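Local coordinates for ferrous iron transport protein B (Legionella pneumophila, PDB 3IBY), which probably transports ferrous iron across the inner membrane in a GTP-driven uptake system, this chain being the transporter's cytosolic part with its GTP-binding domain, at residues T132-L135 against E136-G140; A76-V79 against I80-Y84; N184-E187 against N188-I191. One frame throughout, in Å; residues are numbered along the deposited sequence.

Interaction 1. Residues T132-L135 against E136-G140; sequences TEKL and ESLLG
Leu135 and Leu139, one helical turn apart, meet through their branches: CD1 of Leu135 lies 3.7 Å from CG of Leu139, and the two side chains pass at a slant. Their first torsions differ. Leu135 carries CG on the far side of CB from its backbone N (chi1 -179°), which leads the branch along the carbonyl side toward Leu139, whose own CG sits beside its backbone N (chi1 -66°) and leans back to meet it. Under this pair runs the backbone bond from Leu139 N to Leu135 O, 2.8 Å long and nearly straight at 170°. It is one of four successive i to i+4 bonds that make helix 132-139 a regular alpha helix; the others join Glu136 N to Thr132 O at 3.0 Å, Ser137 N to Glu133 O, and Leu138 N to Lys134 O at 2.9 Å. On another side of the helix the side chain of Leu138 lies over the Lys134 carbonyl, with CG 3.5 Å from Lys134 O, while the lysine's CE comes only loosely near that same CG.

The next shell fixes the helix in the G domain. Leu135 packs on Ile249 and Val253 of helix 234-253 and on Val143 of the edge strand 143-145, whereas Leu139 rests on Phe107 and Leu171, and Leu138 on Leu252. The start is held by Asp131, whose OD2 accepts from Lys134 N, and the extended Glu136 chain reaches Val143, where OE1 takes the backbone N-H. At the other end Gly140 leaves the helix with positive phi, after its N has bonded to Glu136 O. The chemistry is therefore two-sided: Leu135, buried, and Leu138, less so, join this helix to helix 234-253, and the Glu136 carboxylate ties it to the sheet edge.

Interaction 2. Residues A76-V79 against I80-Y84; sequences AQSV and IDLEY
The backbone here runs out of the last turn of helix 70-81 and, from Leu82 on, straightens toward strand 86-92, a helix-to-strand connection in the P-loop GTPase fold. Gln77 O takes two N-H groups as the turn closes: Asp81 N at 2.7 Å, and Ile80 N at 3.3 Å from well above the carbonyl plane. Leu82 N then bonds to Ser78 O at 2.9 Å.

Among the side chains, Asp81 runs alongside Gln77, pointing the same way, with its carboxylate close to the methylene CG of the glutamine. Leu82 turns its CD1 back onto CB of Ser78, 3.8 Å away. The serine hydroxyl is bonded one turn earlier, to Ile74 O, and its side chain touches Trp31 and Leu55, the latter in a predicted GTP-binding segment. Val79 lies against Ile7 of strand 3-8 and, with Ile80, against Tyr202 of helix 197-209, so this helix end bridges the central sheet and the helical part.

Tyr84 folds back and meets Val79 O with its ring edge. A chi1 of 59° tucks CG in over the Tyr84 backbone and brings the ring back toward the helix, while Lys111 makes a cation-pi contact with it. The phenol OH donates to Val79 O at 2.6 Å, in the carbonyl plane on a lone pair, with a C=O...O angle of 124°.

Interaction 3. Residues N184-E187 against N188-I191; sequences NDLE and NQLI
This is a contact within a single alpha helix, 177-193, in the helical part of the chain, probably the GDI domain of this cytosolic fragment, formed with helices 197-209 and 219-229, well away from the predicted nucleotide-binding residues. Four consecutive i to i+4 backbone bonds carry it. Gln189 N reaches Asp185 O at 2.8 Å and Leu190 N reaches Leu186 O at 3.1 Å, both close to straight. Asn188 N approaches Asn184 O from above the carbonyl plane, the N-H bent to 148°, and Ile191 N bonds to Glu187 O.

The side chains touch the turn mainly through carbon atoms. Ile191 sets CG1 3.4 Å from Glu187 O; with CG1 beside its own backbone N (chi1 -68°), CD1 is carried back to CG of Glu187, 4.0 Å away. That glutamate is extended, and the two chains slope across each other, methyl against methylene. Leu190 likewise lays CG over Leu186 O at 3.3 Å.

Two neighbouring helices take up the buried side. Leu190 touches Ala200 and Phe203 of helix 197-209 as well as Phe219 of helix 219-229, Leu186 packs on Leu223 of that second helix, and Glu187 lies against Tyr201 of the first.

In the fold
Along the chain the order is interaction 2, interaction 1, interaction 3, and each lies on a different helix. The first two belong to the G domain and lie on opposite sides of the chain's centre, interaction 1 against the edge strand 143-145 and interaction 2 against strand 3-8, their centres about 26 Å apart. Interaction 3 sits in the helical part, with its centre about 21 Å from that of interaction 2 and 30 Å from that of interaction 1. None touches another, but helix 197-209 packs against residues of both interactions 2 and 3. Interaction 1 instead meets helix 234-253, so the two parts pack together through more than one helix.

Interaction 1. Residues T132-L135 against E136-G140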
loop_
_atom_site.group_PDB
_atom_site.type_symbol
_atom_site.label_atom_id
_atom_site.label_comp_id
_atom_site.label_asym_id
_atom_site.label_seq_id
_atom_site.Cartn_x
_atom_site.Cartn_y
_atom_site.Cartn_z
ATOM N N THR A 132 -8.285 -9.874 14.060
ATOM C CA THR A 132 -8.693 -8.951 13.008
ATOM C C THR A 132 -9.190 -7.602 13.519
ATOM O O THR A 132 -8.934 -6.550 12.909
ATOM C CB THR A 132 -9.781 -9.628 12.167
ATOM O OG1 THR A 132 -9.120 -10.430 11.177
ATOM C CG2 THR A 132 -10.785 -8.597 11.521
ATOM N N GLU A 133 -9.925 -7.655 14.625
ATOM C CA GLU A 133 -10.480 -6.472 15.257
ATOM C C GLU A 133 -9.347 -5.622 15.800
ATOM O O GLU A 133 -9.441 -4.398 15.759
ATOM C CB GLU A 133 -11.481 -6.841 16.369
ATOM C CG GLU A 133 -12.528 -7.934 15.930
ATOM C CD GLU A 133 -13.906 -7.834 16.610
ATOM O OE1 GLU A 133 -14.913 -7.796 15.852
ATOM O OE2 GLU A 133 -13.979 -7.792 17.880
ATOM N N LYS A 134 -8.267 -6.257 16.267
ATOM C CA LYS A 134 -7.145 -5.503 16.835
ATOM C C LYS A 134 -6.292 -4.889 15.728
ATOM O O LYS A 134 -5.893 -3.745 15.821
ATOM C CB LYS A 134 -6.325 -6.374 17.798
ATOM C CG LYS A 134 -5.249 -5.651 18.628
ATOM C CD LYS A 134 -5.758 -4.837 19.831
ATOM C CE LYS A 134 -4.673 -3.830 20.329
ATOM N NZ LYS A 134 -4.983 -3.041 21.574
ATOM N N LEU A 135 -6.033 -5.648 14.678
ATOM C CA LEU A 135 -5.292 -5.154 13.505
ATOM C C LEU A 135 -5.974 -3.928 12.912
ATOM O O LEU A 135 -5.355 -2.894 12.692
ATOM C CB LEU A 135 -5.195 -6.255 12.469
ATOM C CG LEU A 135 -4.427 -5.919 11.189
ATOM C CD1 LEU A 135 -3.027 -5.409 11.523
ATOM C CD2 LEU A 135 -4.379 -7.132 10.263
ATOM N N GLU A 136 -7.277 -4.043 12.720
ATOM C CA GLU A 136 -8.094 -2.931 12.263
ATOM C C GLU A 136 -8.031 -1.742 13.229
ATOM O O GLU A 136 -7.924 -0.586 12.807
ATOM C CB GLU A 136 -9.554 -3.398 12.019
ATOM C CG GLU A 136 -10.538 -2.268 11.661
ATOM C CD GLU A 136 -11.906 -2.750 11.105
ATOM O OE1 GLU A 136 -11.997 -3.675 10.261
ATOM O OE2 GLU A 136 -12.919 -2.156 11.527
ATOM N N SER A 137 -8.092 -2.004 14.522
ATOM C CA SER A 137 -8.051 -0.913 15.499
ATOM C C SER A 137 -6.710 -0.183 15.386
ATOM O O SER A 137 -6.667 1.035 15.363
ATOM C CB SER A 137 -8.257 -1.440 16.915
ATOM O OG SER A 137 -8.305 -0.362 17.849
ATOM N N LEU A 138 -5.618 -0.937 15.302
ATOM C CA LEU A 138 -4.278 -0.364 15.161
ATOM C C LEU A 138 -4.095 0.361 13.832
ATOM O O LEU A 138 -3.669 1.506 13.832
ATOM C CB LEU A 138 -3.196 -1.441 15.289
ATOM C CG LEU A 138 -2.991 -2.010 16.675
ATOM C CD1 LEU A 138 -2.021 -3.223 16.668
ATOM C CD2 LEU A 138 -2.487 -0.881 17.587
ATOM N N LEU A 139 -4.405 -0.297 12.712
ATOM C CA LEU A 139 -4.143 0.278 11.371
ATOM C C LEU A 139 -5.098 1.422 10.969
ATOM O O LEU A 139 -4.818 2.165 9.998
ATOM C CB LEU A 139 -4.222 -0.799 10.268
ATOM C CG LEU A 139 -3.209 -1.947 10.211
ATOM C CD1 LEU A 139 -3.397 -2.767 8.939
ATOM C CD2 LEU A 139 -1.781 -1.447 10.346
ATOM N N GLY A 140 -6.239 1.542 11.651
ATOM C CA GLY A 140 -7.211 2.585 11.317
ATOM C C GLY A 140 -7.941 2.458 9.984
ATOM O O GLY A 140 -8.446 3.428 9.481
#

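Interaction 2. Residues A76-V79 against I80-Y84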
loop_
_atom_site.group_PDB
_atom_site.type_symbol
_atom_site.label_atom_id
_atom_site.label_comp_id
_atom_site.label_asym_id
_atom_site.label_seq_id
_atom_site.Cartn_x
_atom_site.Cartn_y
_atom_site.Cartn_z
ATOM N N ALA A 76 4.980 1.912 -8.167
ATOM C CA ALA A 76 5.554 3.115 -7.622
ATOM C C ALA A 76 5.011 4.373 -8.295
ATOM O O ALA A 76 4.657 5.321 -7.593
ATOM C CB ALA A 76 7.052 3.054 -7.757
ATOM N N GLN A 77 4.921 4.389 -9.628
ATOM C CA GLN A 77 4.401 5.567 -10.296
ATOM C C GLN A 77 2.895 5.615 -10.516
ATOM O O GLN A 77 2.355 6.708 -10.714
ATOM C CB GLN A 77 5.160 5.904 -11.592
ATOM C CG GLN A 77 5.047 4.936 -12.731
ATOM C CD GLN A 77 6.381 4.808 -13.491
ATOM O OE1 GLN A 77 6.814 3.698 -13.820
ATOM N NE2 GLN A 77 7.051 5.940 -13.732
ATOM N N SER A 78 2.202 4.484 -10.456
ATOM C CA SER A 78 0.771 4.491 -10.711
ATOM C C SER A 78 0.009 5.108 -9.539
ATOM O O SER A 78 -0.966 5.805 -9.754
ATOM C CB SER A 78 0.241 3.084 -10.991
ATOM O OG SER A 78 0.906 2.420 -12.067
ATOM N N VAL A 79 0.454 4.857 -8.306
ATOM C CA VAL A 79 -0.183 5.443 -7.120
ATOM C C VAL A 79 0.009 6.945 -7.046
ATOM O O VAL A 79 -0.569 7.578 -6.203
ATOM C CB VAL A 79 0.297 4.828 -5.792
ATOM C CG1 VAL A 79 -0.067 3.346 -5.692
ATOM C CG2 VAL A 79 1.788 5.021 -5.608
ATOM N N ILE A 80 0.829 7.528 -7.909
ATOM C CA ILE A 80 0.818 8.962 -8.052
ATOM C C ILE A 80 0.182 9.367 -9.410
ATOM O O ILE A 80 -0.538 10.360 -9.473
ATOM C CB ILE A 80 2.236 9.596 -7.725
ATOM C CG1 ILE A 80 3.171 9.651 -8.944
ATOM C CG2 ILE A 80 2.943 8.864 -6.581
ATOM C CD1 ILE A 80 3.369 11.058 -9.542
ATOM N N ASP A 81 0.392 8.570 -10.465
ATOM C CA ASP A 81 -0.006 8.938 -11.867
ATOM C C ASP A 81 -1.490 8.823 -12.127
ATOM O O ASP A 81 -2.050 9.560 -12.903
ATOM C CB ASP A 81 0.650 8.008 -12.916
ATOM C CG ASP A 81 2.109 8.349 -13.218
ATOM O OD1 ASP A 81 2.663 9.374 -12.723
ATOM O OD2 ASP A 81 2.716 7.534 -13.957
ATOM N N LEU A 82 -2.104 7.819 -11.529
ATOM C CA LEU A 82 -3.465 7.480 -11.881
ATOM C C LEU A 82 -4.472 8.237 -11.021
ATOM O O LEU A 82 -4.206 8.717 -9.925
ATOM C CB LEU A 82 -3.719 5.961 -11.775
ATOM C CG LEU A 82 -3.017 4.972 -12.752
ATOM C CD1 LEU A 82 -3.274 3.548 -12.284
ATOM C CD2 LEU A 82 -3.351 5.121 -14.315
ATOM N N GLU A 83 -5.655 8.316 -11.585
ATOM C CA GLU A 83 -6.781 8.867 -10.933
ATOM C C GLU A 83 -7.534 7.736 -10.339
ATOM O O GLU A 83 -8.197 7.035 -11.055
ATOM C CB GLU A 83 -7.636 9.493 -11.995
ATOM C CG GLU A 83 -7.056 10.729 -12.524
ATOM C CD GLU A 83 -7.268 11.881 -11.578
ATOM O OE1 GLU A 83 -8.427 12.013 -11.109
ATOM O OE2 GLU A 83 -6.292 12.645 -11.302
ATOM N N TYR A 84 -7.483 7.584 -9.035
ATOM C CA TYR A 84 -8.184 6.532 -8.340
ATOM C C TYR A 84 -8.809 7.038 -7.037
ATOM O O TYR A 84 -8.313 7.984 -6.420
ATOM C CB TYR A 84 -7.193 5.403 -8.062
ATOM C CG TYR A 84 -5.971 5.763 -7.226
ATOM C CD1 TYR A 84 -4.796 6.263 -7.820
ATOM C CD2 TYR A 84 -5.969 5.577 -5.853
ATOM C CE1 TYR A 84 -3.675 6.579 -7.053
ATOM C CE2 TYR A 84 -4.851 5.884 -5.089
ATOM C CZ TYR A 84 -3.718 6.394 -5.692
ATOM O OH TYR A 84 -2.631 6.693 -4.906
#

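Interaction 3. Residues N184-E187 against N188-I191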
loop_
_atom_site.group_PDB
_atom_site.type_symbol
_atom_site.label_atom_id
_atom_site.label_comp_id
_atom_site.label_asym_id
_atom_site.label_seq_id
_atom_site.Cartn_x
_atom_site.Cartn_y
_atom_site.Cartn_z
ATOM N N ASN A 184 11.051 16.744 8.256
ATOM C CA ASN A 184 10.167 17.910 8.352
ATOM C C ASN A 184 10.666 19.096 7.496
ATOM O O ASN A 184 9.849 19.868 6.969
ATOM C CB ASN A 184 9.924 18.324 9.816
ATOM C CG ASN A 184 9.302 17.210 10.659
ATOM O OD1 ASN A 184 8.562 16.358 10.177
ATOM N ND2 ASN A 184 9.619 17.217 11.926
ATOM N N ASP A 185 11.992 19.243 7.352
ATOM C CA ASP A 185 12.574 20.231 6.407
ATOM C C ASP A 185 12.206 19.825 4.973
ATOM O O ASP A 185 11.753 20.629 4.163
ATOM C CB ASP A 185 14.111 20.355 6.539
ATOM C CG ASP A 185 14.550 21.370 7.611
ATOM O OD1 ASP A 185 15.706 21.276 8.101
ATOM O OD2 ASP A 185 13.743 22.258 7.974
ATOM N N LEU A 186 12.388 18.554 4.682
ATOM C CA LEU A 186 12.105 18.034 3.375
ATOM C C LEU A 186 10.631 18.267 3.022
ATOM O O LEU A 186 10.349 18.851 1.979
ATOM C CB LEU A 186 12.486 16.561 3.338
ATOM C CG LEU A 186 12.769 15.968 1.981
ATOM C CD1 LEU A 186 13.899 16.714 1.312
ATOM C CD2 LEU A 186 13.097 14.500 2.148
ATOM N N GLU A 187 9.711 17.873 3.910
ATOM C CA GLU A 187 8.279 18.146 3.706
ATOM C C GLU A 187 7.992 19.615 3.417
ATOM O O GLU A 187 7.207 19.935 2.538
ATOM C CB GLU A 187 7.412 17.678 4.895
ATOM C CG GLU A 187 5.885 17.856 4.656
ATOM C CD GLU A 187 4.946 17.147 5.684
ATOM O OE1 GLU A 187 5.307 16.999 6.870
ATOM O OE2 GLU A 187 3.808 16.756 5.306
ATOM N N ASN A 188 8.627 20.514 4.143
ATOM C CA ASN A 188 8.344 21.943 3.978
ATOM C C ASN A 188 8.943 22.548 2.700
ATOM O O ASN A 188 8.289 23.313 2.000
ATOM C CB ASN A 188 8.815 22.695 5.235
ATOM C CG ASN A 188 7.961 22.352 6.477
ATOM O OD1 ASN A 188 8.492 22.092 7.575
ATOM N ND2 ASN A 188 6.628 22.353 6.293
ATOM N N GLN A 189 10.192 22.205 2.407
ATOM C CA GLN A 189 10.800 22.479 1.106
ATOM C C GLN A 189 9.764 22.181 -0.005
ATOM O O GLN A 189 9.456 23.061 -0.831
ATOM C CB GLN A 189 12.045 21.595 0.940
ATOM C CG GLN A 189 13.211 22.124 0.068
ATOM C CD GLN A 189 14.557 21.348 0.330
ATOM O OE1 GLN A 189 14.627 20.466 1.196
ATOM N NE2 GLN A 189 15.615 21.698 -0.417
ATOM N N LEU A 190 9.199 20.965 0.015
ATOM C CA LEU A 190 8.205 20.534 -0.978
ATOM C C LEU A 190 6.942 21.401 -1.006
ATOM O O LEU A 190 6.493 21.790 -2.077
ATOM C CB LEU A 190 7.807 19.063 -0.765
ATOM C CG LEU A 190 8.937 18.049 -0.933
ATOM C CD1 LEU A 190 8.427 16.668 -0.866
ATOM C CD2 LEU A 190 9.697 18.295 -2.236
ATOM N N ILE A 191 6.367 21.699 0.159
ATOM C CA ILE A 191 5.171 22.546 0.211
ATOM C C ILE A 191 5.448 23.904 -0.447
ATOM O O ILE A 191 4.666 24.356 -1.279
ATOM C CB ILE A 191 4.647 22.716 1.656
ATOM C CG1 ILE A 191 4.104 21.381 2.187
ATOM C CG2 ILE A 191 3.544 23.727 1.719
ATOM C CD1 ILE A 191 4.075 21.262 3.691
#